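PDB 5OL0: putative silent information regulator 2,Putative silent information regulator 2 from Leishmania infantum, which probably removes acetyl groups from lysine side chains of proteins in an NAD-dependent reaction, as a zinc-containing class I sirtuin thought to regulate gene expression. Local coordinates for residues Pro85-Trp98 / Ile163-Ser176. Sequence-based numbering, arbitrary orientation.
Sequences PEIFYSIARELNLW and IEQNYLEAMSGTVS
Y167 sets its ring edge over one face of the W98 indole, CD1 standing 3.5 Å from W98 CD2 in an edge-to-face pair with planes at 86°, where helix 85-95 with its following turn meets helix 163-171, the axes at 100° to each other. Y167 CA also sits over the six-membered ring of W98, 4.2 Å from its centroid. M171, bent at chi2 and chi3, brings SD obliquely to within 3.7 Å of W98 NE1, a Met-aromatic contact with a weak N-H...S bond. V175 CA lies over a face of Y89, and A170 CB reaches both rings.

Among polar contacts, the strongest is R93 NH1 to A170 O, 2.7 Å and in the carbonyl plane. That oxygen also accepts G173 N, 3.2 Å away; with T174 N to E169 O and positive-phi G173 as C-prime residue, this makes the Schellman motif closing the helix. Y89 OH takes a weak bond from S176 N, and is also hydrogen-bonded to V185 O; N166 ND2 is buried without a partner.

The chemistry implies an aromatic, largely apolar joint, pinned where R93's positive charge would probably suit the carbonyl end of helix 163-171, joining helix 85-95 to the zinc-binding module of the sirtuin fold.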
loop_
_atom_site.group_PDB
_atom_site.type_symbol
_atom_site.label_atom_id
_atom_site.label_comp_id
_atom_site.label_asym_id
_atom_site.label_seq_id
_atom_site.Cartn_x
_atom_site.Cartn_y
_atom_site.Cartn_z
ATOM N N PRO A 85 11.479 22.616 2.355
ATOM C CA PRO A 85 11.780 21.344 1.674
ATOM C C PRO A 85 12.868 20.504 2.396
ATOM O O PRO A 85 12.799 19.277 2.414
ATOM C CB PRO A 85 12.154 21.762 0.246
ATOM C CG PRO A 85 12.471 23.228 0.305
ATOM C CD PRO A 85 11.784 23.796 1.513
ATOM N N GLU A 86 13.773 21.170 3.105
ATOM C CA GLU A 86 14.759 20.479 3.900
ATOM C C GLU A 86 14.117 19.425 4.780
ATOM O O GLU A 86 14.723 18.396 5.016
ATOM C CB GLU A 86 15.674 21.463 4.676
ATOM C CG GLU A 86 15.000 22.377 5.701
ATOM C CD GLU A 86 14.416 23.691 5.138
ATOM O OE1 GLU A 86 14.228 23.840 3.890
ATOM O OE2 GLU A 86 14.134 24.587 5.977
ATOM N N ILE A 87 12.866 19.619 5.210
ATOM C CA ILE A 87 12.238 18.648 6.114
ATOM C C ILE A 87 11.916 17.331 5.388
ATOM O O ILE A 87 12.268 16.249 5.850
ATOM C CB ILE A 87 10.950 19.193 6.782
ATOM C CG1 ILE A 87 11.304 20.343 7.738
ATOM C CG2 ILE A 87 10.211 18.081 7.542
ATOM C CD1 ILE A 87 10.148 21.247 8.131
ATOM N N PHE A 88 11.228 17.399 4.262
ATOM C CA PHE A 88 10.945 16.130 3.581
ATOM C C PHE A 88 12.271 15.541 3.053
ATOM O O PHE A 88 12.469 14.364 3.136
ATOM C CB PHE A 88 9.922 16.265 2.493
ATOM C CG PHE A 88 9.948 15.120 1.529
ATOM C CD1 PHE A 88 9.294 13.945 1.831
ATOM C CD2 PHE A 88 10.668 15.222 0.336
ATOM C CE1 PHE A 88 9.337 12.886 0.946
ATOM C CE2 PHE A 88 10.730 14.166 -0.553
ATOM C CZ PHE A 88 10.067 12.997 -0.238
ATOM N N TYR A 89 13.172 16.360 2.528
ATOM C CA TYR A 89 14.409 15.816 1.985
ATOM C C TYR A 89 15.222 15.112 3.043
ATOM O O TYR A 89 15.908 14.140 2.748
ATOM C CB TYR A 89 15.245 16.893 1.303
ATOM C CG TYR A 89 14.939 16.942 -0.155
ATOM C CD1 TYR A 89 13.696 17.385 -0.613
ATOM C CD2 TYR A 89 15.851 16.490 -1.078
ATOM C CE1 TYR A 89 13.398 17.406 -1.964
ATOM C CE2 TYR A 89 15.566 16.516 -2.426
ATOM C CZ TYR A 89 14.347 16.975 -2.872
ATOM O OH TYR A 89 14.093 16.952 -4.220
ATOM N N SER A 90 15.157 15.624 4.276
ATOM C CA SER A 90 15.807 14.997 5.400
ATOM C C SER A 90 15.188 13.657 5.730
ATOM O O SER A 90 15.895 12.699 6.021
ATOM C CB SER A 90 15.794 15.933 6.588
ATOM O OG SER A 90 16.411 15.328 7.680
ATOM N N ILE A 91 13.870 13.558 5.653
ATOM C CA ILE A 91 13.210 12.265 5.807
ATOM C C ILE A 91 13.501 11.327 4.632
ATOM O O ILE A 91 13.750 10.129 4.863
ATOM C CB ILE A 91 11.704 12.455 6.041
ATOM C CG1 ILE A 91 11.495 12.854 7.498
ATOM C CG2 ILE A 91 10.864 11.233 5.712
ATOM C CD1 ILE A 91 11.505 14.348 7.696
ATOM N N ALA A 92 13.562 11.860 3.406
ATOM C CA ALA A 92 13.781 11.013 2.249
ATOM C C ALA A 92 15.142 10.309 2.319
ATOM O O ALA A 92 15.281 9.166 1.938
ATOM C CB ALA A 92 13.658 11.821 0.986
ATOM N N ARG A 93 16.149 11.023 2.795
ATOM C CA ARG A 93 17.481 10.493 2.966
ATOM C C ARG A 93 17.559 9.289 3.921
ATOM O O ARG A 93 18.445 8.443 3.774
ATOM C CB ARG A 93 18.384 11.573 3.600
ATOM C CG ARG A 93 19.174 12.399 2.654
ATOM C CD ARG A 93 20.256 13.193 3.396
ATOM N NE ARG A 93 19.710 14.318 4.156
ATOM C CZ ARG A 93 19.196 15.449 3.622
ATOM N NH1 ARG A 93 19.110 15.642 2.298
ATOM N NH2 ARG A 93 18.719 16.401 4.422
ATOM N N GLU A 94 16.691 9.266 4.930
ATOM C CA GLU A 94 16.661 8.207 5.930
ATOM C C GLU A 94 15.784 6.990 5.640
ATOM O O GLU A 94 16.066 5.916 6.126
ATOM C CB GLU A 94 16.320 8.823 7.297
ATOM C CG GLU A 94 17.372 9.853 7.693
ATOM C CD GLU A 94 17.287 10.239 9.145
ATOM O OE1 GLU A 94 16.229 10.778 9.560
ATOM O OE2 GLU A 94 18.287 9.999 9.865
ATOM N N LEU A 95 14.751 7.141 4.827
ATOM C CA LEU A 95 13.823 6.045 4.585
ATOM C C LEU A 95 14.341 4.996 3.643
ATOM O O LEU A 95 13.860 3.887 3.704
ATOM C CB LEU A 95 12.516 6.568 4.066
ATOM C CG LEU A 95 11.641 7.246 5.124
ATOM C CD1 LEU A 95 10.676 8.160 4.402
ATOM C CD2 LEU A 95 10.874 6.246 5.963
ATOM N N ASN A 96 15.267 5.364 2.744
ATOM C CA ASN A 96 15.919 4.410 1.832
ATOM C C ASN A 96 14.946 3.726 0.877
ATOM O O ASN A 96 15.065 2.557 0.616
ATOM C CB ASN A 96 16.731 3.363 2.653
ATOM C CG ASN A 96 18.159 3.775 2.816
ATOM O OD1 ASN A 96 18.761 4.299 1.879
ATOM N ND2 ASN A 96 18.711 3.558 4.011
ATOM N N LEU A 97 13.952 4.474 0.400
ATOM C CA LEU A 97 12.881 3.902 -0.404
ATOM C C LEU A 97 13.208 3.820 -1.886
ATOM O O LEU A 97 12.352 3.439 -2.667
ATOM C CB LEU A 97 11.584 4.714 -0.210
ATOM C CG LEU A 97 11.069 4.550 1.225
ATOM C CD1 LEU A 97 9.879 5.461 1.493
ATOM C CD2 LEU A 97 10.703 3.136 1.524
ATOM N N TRP A 98 14.432 4.198 -2.260
ATOM C CA TRP A 98 14.897 4.162 -3.658
ATOM C C TRP A 98 14.825 2.722 -4.075
ATOM O O TRP A 98 15.226 1.862 -3.290
ATOM C CB TRP A 98 16.378 4.638 -3.768
ATOM C CG TRP A 98 16.606 5.882 -3.012
ATOM C CD1 TRP A 98 17.218 5.982 -1.795
ATOM C CD2 TRP A 98 16.117 7.206 -3.329
ATOM N NE1 TRP A 98 17.229 7.263 -1.393
ATOM C CE2 TRP A 98 16.508 8.038 -2.264
ATOM C CE3 TRP A 98 15.422 7.759 -4.414
ATOM C CZ2 TRP A 98 16.257 9.428 -2.246
ATOM C CZ3 TRP A 98 15.155 9.136 -4.412
ATOM C CH2 TRP A 98 15.567 9.956 -3.320
ATOM N N ILE A 163 15.567 10.804 -11.828
ATOM C CA ILE A 163 15.511 10.205 -10.517
ATOM C C ILE A 163 16.905 9.951 -9.962
ATOM O O ILE A 163 17.130 9.983 -8.750
ATOM C CB ILE A 163 14.676 8.882 -10.501
ATOM C CG1 ILE A 163 14.436 8.398 -9.074
ATOM C CG2 ILE A 163 15.309 7.755 -11.321
ATOM C CD1 ILE A 163 13.691 9.412 -8.238
ATOM N N GLU A 164 17.831 9.627 -10.839
ATOM C CA GLU A 164 19.222 9.406 -10.439
ATOM C C GLU A 164 19.835 10.716 -9.947
ATOM O O GLU A 164 20.470 10.726 -8.939
ATOM C CB GLU A 164 19.961 8.818 -11.666
ATOM C CG GLU A 164 21.429 8.492 -11.489
ATOM C CD GLU A 164 21.871 7.275 -12.326
ATOM O OE1 GLU A 164 21.453 7.100 -13.509
ATOM O OE2 GLU A 164 22.607 6.436 -11.759
ATOM N N GLN A 165 19.589 11.822 -10.650
ATOM C CA GLN A 165 19.994 13.131 -10.185
ATOM C C GLN A 165 19.340 13.475 -8.859
ATOM O O GLN A 165 20.018 13.952 -7.940
ATOM C CB GLN A 165 19.717 14.213 -11.211
ATOM C CG GLN A 165 20.236 15.518 -10.709
ATOM C CD GLN A 165 19.996 16.678 -11.591
ATOM O OE1 GLN A 165 19.594 16.573 -12.767
ATOM N NE2 GLN A 165 20.268 17.835 -11.028
ATOM N N ASN A 166 18.034 13.203 -8.750
ATOM C CA ASN A 166 17.306 13.511 -7.527
ATOM C C ASN A 166 17.847 12.715 -6.335
ATOM O O ASN A 166 17.961 13.233 -5.263
ATOM C CB ASN A 166 15.800 13.282 -7.714
ATOM C CG ASN A 166 14.987 13.682 -6.498
ATOM O OD1 ASN A 166 15.182 14.758 -5.871
ATOM N ND2 ASN A 166 14.102 12.819 -6.133
ATOM N N TYR A 167 18.190 11.465 -6.561
ATOM C CA TYR A 167 18.787 10.586 -5.573
ATOM C C TYR A 167 20.153 11.133 -5.112
ATOM O O TYR A 167 20.407 11.247 -3.930
ATOM C CB TYR A 167 18.931 9.161 -6.164
ATOM C CG TYR A 167 19.905 8.286 -5.373
ATOM C CD1 TYR A 167 19.502 7.631 -4.225
ATOM C CD2 TYR A 167 21.225 8.196 -5.750
ATOM C CE1 TYR A 167 20.402 6.895 -3.470
ATOM C CE2 TYR A 167 22.133 7.460 -5.012
ATOM C CZ TYR A 167 21.715 6.793 -3.886
ATOM O OH TYR A 167 22.649 6.086 -3.149
ATOM N N LEU A 168 20.995 11.498 -6.063
ATOM C CA LEU A 168 22.338 11.958 -5.739
ATOM C C LEU A 168 22.279 13.290 -4.980
ATOM O O LEU A 168 22.989 13.481 -3.976
ATOM C CB LEU A 168 23.171 12.108 -7.015
ATOM C CG LEU A 168 23.604 10.768 -7.616
ATOM C CD1 LEU A 168 24.358 10.983 -8.888
ATOM C CD2 LEU A 168 24.443 9.998 -6.623
ATOM N N GLU A 169 21.397 14.175 -5.426
ATOM C CA GLU A 169 21.202 15.450 -4.729
ATOM C C GLU A 169 20.640 15.267 -3.320
ATOM O O GLU A 169 21.207 15.757 -2.331
ATOM C CB GLU A 169 20.370 16.391 -5.575
ATOM C CG GLU A 169 21.206 17.052 -6.649
ATOM C CD GLU A 169 20.390 17.853 -7.641
ATOM O OE1 GLU A 169 19.148 17.942 -7.538
ATOM O OE2 GLU A 169 21.003 18.385 -8.559
ATOM N N ALA A 170 19.577 14.480 -3.212
ATOM C CA ALA A 170 18.956 14.261 -1.928
ATOM C C ALA A 170 19.904 13.666 -0.951
ATOM O O ALA A 170 19.972 14.152 0.187
ATOM C CB ALA A 170 17.681 13.420 -2.006
ATOM N N MET A 171 20.629 12.617 -1.362
ATOM C CA MET A 171 21.483 11.889 -0.428
ATOM C C MET A 171 22.738 12.668 -0.047
ATOM O O MET A 171 23.426 12.315 0.901
ATOM C CB MET A 171 21.872 10.543 -1.010
ATOM C CG MET A 171 20.699 9.627 -1.240
ATOM S SD MET A 171 19.943 9.077 0.265
ATOM C CE MET A 171 21.164 7.897 0.813
ATOM N N SER A 172 23.054 13.710 -0.779
ATOM C CA SER A 172 24.200 14.501 -0.406
ATOM C C SER A 172 23.783 15.824 0.235
ATOM O O SER A 172 24.592 16.728 0.360
ATOM C CB SER A 172 25.030 14.752 -1.654
ATOM O OG SER A 172 24.298 15.457 -2.609
ATOM N N GLY A 173 22.525 15.963 0.636
ATOM C CA GLY A 173 22.060 17.215 1.265
ATOM C C GLY A 173 21.544 18.339 0.388
ATOM O O GLY A 173 21.361 19.430 0.878
ATOM N N THR A 174 21.284 18.099 -0.889
ATOM C CA THR A 174 20.769 19.127 -1.809
ATOM C C THR A 174 19.288 18.906 -2.212
ATOM O O THR A 174 18.933 17.845 -2.727
ATOM C CB THR A 174 21.602 19.137 -3.035
ATOM O OG1 THR A 174 22.917 19.523 -2.658
ATOM C CG2 THR A 174 21.068 20.126 -4.093
ATOM N N VAL A 175 18.445 19.921 -1.976
ATOM C CA VAL A 175 17.074 19.967 -2.515
ATOM C C VAL A 175 17.070 20.199 -4.020
ATOM O O VAL A 175 17.439 21.264 -4.455
ATOM C CB VAL A 175 16.228 21.095 -1.841
ATOM C CG1 VAL A 175 14.875 21.258 -2.499
ATOM C CG2 VAL A 175 16.011 20.831 -0.372
ATOM N N SER A 176 16.560 19.249 -4.800
ATOM C CA SER A 176 16.509 19.369 -6.255
ATOM C C SER A 176 15.565 20.443 -6.768
ATOM O O SER A 176 14.503 20.713 -6.168
ATOM C CB SER A 176 16.087 18.042 -6.868
ATOM O OG SER A 176 17.010 17.005 -6.539
#